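Local coordinates for protein carbohydrate esterase family 2 (CE2) (Chaetomium olivicolor, PDB 4XVH) that probably removes acetyl groups from xylan or related plant polysaccharides, as a carbohydrate esterase family 2 enzyme joining a beta-sandwich domain to an SGNH-type hydrolase domain, at residues G145-A148 / A149-L152; M235-F238 / V239-I242. All coordinates share one frame; numbering follows the deposited sequence.

Contact 1 (G145-A148 / A149-L152)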
ATOM      1  N   GLY A 145      -1.428   0.010   7.091  1.00 13.14           N
ATOM      2  CA  GLY A 145      -1.586  -1.364   6.608  1.00 13.25           C
ATOM      3  C   GLY A 145      -0.310  -2.184   6.748  1.00 12.95           C
ATOM      4  O   GLY A 145      -0.327  -3.355   7.129  1.00 12.66           O
ATOM      5  N   VAL A 146       0.817  -1.572   6.408  1.00 12.66           N
ATOM      6  CA  VAL A 146       2.113  -2.243   6.577  1.00 12.41           C
ATOM      7  C   VAL A 146       2.482  -2.482   8.052  1.00 12.73           C
ATOM      8  O   VAL A 146       2.985  -3.559   8.426  1.00 13.23           O
ATOM      9  CB  VAL A 146       3.193  -1.423   5.859  1.00 12.68           C
ATOM     10  CG1 VAL A 146       4.601  -1.980   6.180  1.00 12.22           C
ATOM     11  CG2 VAL A 146       2.873  -1.459   4.324  1.00  9.82           C
ATOM     12  N   LEU A 147       2.221  -1.494   8.899  1.00 11.61           N
ATOM     13  CA  LEU A 147       2.509  -1.648  10.316  1.00 12.84           C
ATOM     14  C   LEU A 147       1.652  -2.794  10.942  1.00 15.28           C
ATOM     15  O   LEU A 147       2.123  -3.537  11.803  1.00 12.04           O
ATOM     16  CB  LEU A 147       2.273  -0.323  11.044  1.00 12.73           C
ATOM     17  CG  LEU A 147       3.288   0.783  10.714  1.00 14.00           C
ATOM     18  CD1 LEU A 147       2.979   2.050  11.564  1.00 15.59           C
ATOM     19  CD2 LEU A 147       4.721   0.252  10.991  1.00 15.27           C
ATOM     20  N   ALA A 148       0.410  -2.925  10.489  1.00 13.74           N
ATOM     21  CA  ALA A 148      -0.446  -4.036  10.909  1.00 14.25           C
ATOM     22  C   ALA A 148       0.134  -5.374  10.440  1.00 14.66           C
ATOM     23  O   ALA A 148       0.168  -6.326  11.208  1.00 13.56           O
ATOM     24  CB  ALA A 148      -1.890  -3.857  10.360  1.00 13.60           C
ATOM     25  N   ALA A 149       0.551  -5.451   9.180  1.00 14.07           N
ATOM     26  CA  ALA A 149       1.128  -6.704   8.661  1.00 14.44           C
ATOM     27  C   ALA A 149       2.414  -7.042   9.436  1.00 14.32           C
ATOM     28  O   ALA A 149       2.627  -8.174   9.832  1.00 14.54           O
ATOM     29  CB  ALA A 149       1.411  -6.561   7.145  1.00 13.30           C
ATOM     30  N   ASN A 150       3.271  -6.048   9.655  1.00 14.56           N
ATOM     31  CA  ASN A 150       4.460  -6.259  10.484  1.00 16.66           C
ATOM     32  C   ASN A 150       4.114  -6.829  11.872  1.00 16.71           C
ATOM     33  O   ASN A 150       4.770  -7.740  12.360  1.00 16.53           O
ATOM     34  CB  ASN A 150       5.223  -4.956  10.703  1.00 17.11           C
ATOM     35  CG  ASN A 150       5.884  -4.398   9.421  1.00 16.81           C
ATOM     36  OD1 ASN A 150       6.028  -5.079   8.386  1.00 17.44           O
ATOM     37  ND2 ASN A 150       6.312  -3.139   9.512  1.00 15.25           N
ATOM     38  N   ALA A 151       3.121  -6.244  12.543  1.00 16.51           N
ATOM     39  CA  ALA A 151       2.747  -6.704  13.890  1.00 16.57           C
ATOM     40  C   ALA A 151       2.254  -8.168  13.863  1.00 16.64           C
ATOM     41  O   ALA A 151       2.391  -8.912  14.838  1.00 16.10           O
ATOM     42  CB  ALA A 151       1.646  -5.776  14.488  1.00 16.37           C
ATOM     43  N   LEU A 152       1.663  -8.565  12.742  1.00 15.35           N
ATOM     44  CA  LEU A 152       1.123  -9.932  12.622  1.00 16.57           C
ATOM     45  C   LEU A 152       2.165 -10.890  12.033  1.00 17.94           C
ATOM     46  O   LEU A 152       1.882 -12.065  11.827  1.00 19.11           O
ATOM     47  CB  LEU A 152      -0.121  -9.927  11.740  1.00 14.65           C
ATOM     48  CG  LEU A 152      -1.249  -9.053  12.330  1.00 15.58           C
ATOM     49  CD1 LEU A 152      -2.358  -8.937  11.323  1.00 15.27           C
ATOM     50  CD2 LEU A 152      -1.729  -9.676  13.643  1.00 16.08           C
TER

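Contact 2 (M235-F238 / V239-I242)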
ATOM      1  N   MET A 235     -18.800  -1.654  -3.422  1.00 24.54           N
ATOM      2  CA  MET A 235     -17.967  -2.244  -2.377  1.00 24.04           C
ATOM      3  C   MET A 235     -18.273  -3.756  -2.280  1.00 24.98           C
ATOM      4  O   MET A 235     -17.370  -4.571  -2.215  1.00 24.91           O
ATOM      5  CB  MET A 235     -18.216  -1.543  -1.042  1.00 23.97           C
ATOM      6  CG  MET A 235     -17.331  -2.044   0.092  1.00 23.14           C
ATOM      7  SD  MET A 235     -15.565  -1.572  -0.112  1.00 27.72           S
ATOM      8  CE  MET A 235     -15.555   0.146   0.443  1.00 25.65           C
ATOM      9  N   VAL A 236     -19.554  -4.115  -2.302  1.00 26.81           N
ATOM     10  CA  VAL A 236     -19.924  -5.527  -2.271  1.00 27.75           C
ATOM     11  C   VAL A 236     -19.355  -6.251  -3.500  1.00 29.95           C
ATOM     12  O   VAL A 236     -18.700  -7.285  -3.380  1.00 30.41           O
ATOM     13  CB  VAL A 236     -21.452  -5.687  -2.191  1.00 28.41           C
ATOM     14  CG1 VAL A 236     -21.860  -7.144  -2.415  1.00 27.78           C
ATOM     15  CG2 VAL A 236     -21.949  -5.178  -0.829  1.00 27.80           C
ATOM     16  N   LYS A 237     -19.534  -5.660  -4.673  1.00 30.58           N
ATOM     17  CA  LYS A 237     -19.064  -6.278  -5.905  1.00 31.10           C
ATOM     18  C   LYS A 237     -17.525  -6.450  -5.953  1.00 27.22           C
ATOM     19  O   LYS A 237     -17.016  -7.472  -6.432  1.00 26.57           O
ATOM     20  CB  LYS A 237     -19.559  -5.445  -7.094  1.00 34.57           C
ATOM     21  CG  LYS A 237     -19.194  -5.999  -8.459  1.00 38.10           C
ATOM     22  CD  LYS A 237     -19.809  -7.387  -8.679  1.00 41.47           C
ATOM     23  CE  LYS A 237     -19.735  -7.790 -10.164  1.00 43.29           C
ATOM     24  NZ  LYS A 237     -18.391  -7.411 -10.728  1.00 40.97           N
ATOM     25  N   PHE A 238     -16.791  -5.447  -5.459  1.00 24.09           N
ATOM     26  CA  PHE A 238     -15.329  -5.487  -5.461  1.00 23.52           C
ATOM     27  C   PHE A 238     -14.843  -6.664  -4.580  1.00 23.48           C
ATOM     28  O   PHE A 238     -14.006  -7.456  -4.990  1.00 23.62           O
ATOM     29  CB  PHE A 238     -14.743  -4.156  -4.964  1.00 21.97           C
ATOM     30  CG  PHE A 238     -13.235  -4.056  -5.095  1.00 22.51           C
ATOM     31  CD1 PHE A 238     -12.560  -4.778  -6.072  1.00 22.87           C
ATOM     32  CD2 PHE A 238     -12.503  -3.250  -4.239  1.00 21.69           C
ATOM     33  CE1 PHE A 238     -11.163  -4.708  -6.191  1.00 21.36           C
ATOM     34  CE2 PHE A 238     -11.117  -3.162  -4.351  1.00 22.16           C
ATOM     35  CZ  PHE A 238     -10.445  -3.913  -5.351  1.00 21.55           C
ATOM     36  N   VAL A 239     -15.403  -6.783  -3.389  1.00 22.58           N
ATOM     37  CA  VAL A 239     -15.073  -7.910  -2.546  1.00 22.69           C
ATOM     38  C   VAL A 239     -15.463  -9.233  -3.222  1.00 24.59           C
ATOM     39  O   VAL A 239     -14.666 -10.183  -3.257  1.00 26.26           O
ATOM     40  CB  VAL A 239     -15.743  -7.771  -1.167  1.00 22.73           C
ATOM     41  CG1 VAL A 239     -15.633  -9.071  -0.389  1.00 20.67           C
ATOM     42  CG2 VAL A 239     -15.074  -6.590  -0.378  1.00 21.04           C
ATOM     43  N   GLN A 240     -16.665  -9.306  -3.792  1.00 24.66           N
ATOM     44  CA  GLN A 240     -17.064 -10.531  -4.456  1.00 26.18           C
ATOM     45  C   GLN A 240     -16.074 -10.848  -5.583  1.00 26.77           C
ATOM     46  O   GLN A 240     -15.685 -12.006  -5.763  1.00 26.75           O
ATOM     47  CB  GLN A 240     -18.494 -10.414  -4.976  1.00 29.21           C
ATOM     48  CG  GLN A 240     -19.524 -10.464  -3.857  1.00 30.84           C
ATOM     49  CD  GLN A 240     -20.924 -10.100  -4.310  1.00 34.56           C
ATOM     50  OE1 GLN A 240     -21.115  -9.497  -5.361  1.00 35.82           O
ATOM     51  NE2 GLN A 240     -21.913 -10.474  -3.518  1.00 36.19           N
ATOM     52  N   ASP A 241     -15.640  -9.823  -6.322  1.00 26.27           N
ATOM     53  CA  ASP A 241     -14.670 -10.038  -7.402  1.00 27.89           C
ATOM     54  C   ASP A 241     -13.328 -10.568  -6.850  1.00 27.05           C
ATOM     55  O   ASP A 241     -12.715 -11.466  -7.453  1.00 29.13           O
ATOM     56  CB  ASP A 241     -14.441  -8.753  -8.200  1.00 27.92           C
ATOM     57  CG  ASP A 241     -15.634  -8.381  -9.070  1.00 31.54           C
ATOM     58  OD1 ASP A 241     -16.515  -9.235  -9.307  1.00 33.05           O
ATOM     59  OD2 ASP A 241     -15.685  -7.227  -9.517  1.00 32.63           O
ATOM     60  N   ILE A 242     -12.882 -10.053  -5.705  1.00 22.16           N
ATOM     61  CA  ILE A 242     -11.632 -10.553  -5.119  1.00 21.32           C
ATOM     62  C   ILE A 242     -11.807 -12.000  -4.621  1.00 24.10           C
ATOM     63  O   ILE A 242     -10.882 -12.825  -4.696  1.00 23.71           O
ATOM     64  CB  ILE A 242     -11.141  -9.634  -3.960  1.00 19.33           C
ATOM     65  CG1 ILE A 242     -10.928  -8.217  -4.498  1.00 19.66           C
ATOM     66  CG2 ILE A 242      -9.846 -10.174  -3.313  1.00 17.80           C
ATOM     67  CD1 ILE A 242     -10.624  -7.209  -3.409  1.00 18.96           C
TER

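Contact 1 (G145-A148 / A149-L152)
With CG of N150 beside its own backbone N (chi1 -68°) and CG1 of V146 anti to its backbone N, beside the carbonyl carbon, the asparagine amide folds back along the helix onto the residue four places earlier. ND2 of N150 comes 3.9 Å from CG1 of V146, a contact of amide with methyl. The amide carbon, CG of N150, sits 3.2 Å from the V146 carbonyl oxygen. That oxygen takes its hydrogen bond from the backbone: N150 N reaches V146 O at 2.8 Å and nearly straight, 173° at the hydrogen. From the adjoining position L147 adds its CD2 methyl, 4.0 Å from N150 ND2, so two aliphatic branches border the amide nitrogen. The other i to i+4 bonds, from A149 N to G145 O and from A151 N to L147 O, continue the alpha-helical pattern. Further along, L152 N bonds A148 O at 3.1 Å, though bent to 139°; CG of L152 lies 3.3 Å from the same oxygen. Helix 144-151 lies between two elements of the hydrolase domain: V146, A149 and N150 touch Y156 of strand 155-160, an outermost strand of the parallel sheet, while L147, A148 and A151, together with L152, pack on helix 309-327.

Contact 2 (M235-F238 / V239-I242)
The F238 ring carries the end of I242 over one face: methyl CD1 of I242 stands 3.9 Å from the centroid of the F238 ring and 16° off its normal, a CH-pi contact displaced toward the rim. CE1 of F238 is among the nearest ring atoms, 3.8 Å from I242 CD1. The phenylalanine CG is anti to the backbone N (chi1 -173°) and the isoleucine CG1 lies beside its own N (chi1 -59°), which swings the two side chains obliquely together one turn apart. Both also touch I115 of strand 111-116, and V239 and I242 rest on F251 of strand 250-254. This is the inner face of an amphipathic helix, 228-243, laid against the parallel sheet of the Rossmann-like SGNH hydrolase domain; M235, V236 and V239 meet helix 270-285 beside it. On the outer side K237 bends at chi2 and chi4 to bring NZ across to the carboxylate of D241. There K237 NZ lies 3.0 Å from both OD1 and OD2 of D241, each oxygen accepting through its syn lone pair, so the salt bridge is forked and grips both oxygens. K244 adds a long, weak ion pair to D241 OD1. Were D241 an alanine, the K237 ammonium would probably lose its carboxylate mate and its bent chain be freer to swing into solvent. V236 and Q240 run side by side, with CG1 of V236 3.5 Å from NE2 of Q240. Beneath these side chains the backbone bonds are regular, from V239 N to M235 O and from D241 N to K237 O at 2.7 Å.

How the contacts relate
Contact 1 comes first along the chain, on helix 144-151, and contact 2 follows on helix 228-243; their centres are 23 Å apart and their nearest atoms about 15 Å, so they do not touch. Both helices belong to the hydrolase domain and pack against its five-stranded parallel sheet. Contact 1 lies by outermost strand 155-160, whereas contact 2 reaches strands 111-116 and 250-254. Contact 1 is nearer the centre of the chain, 11 Å against 18 Å. The two thus cover separate parts of one alpha/beta framework, and the bound polyether remains about 14 Å from the M235 side chain.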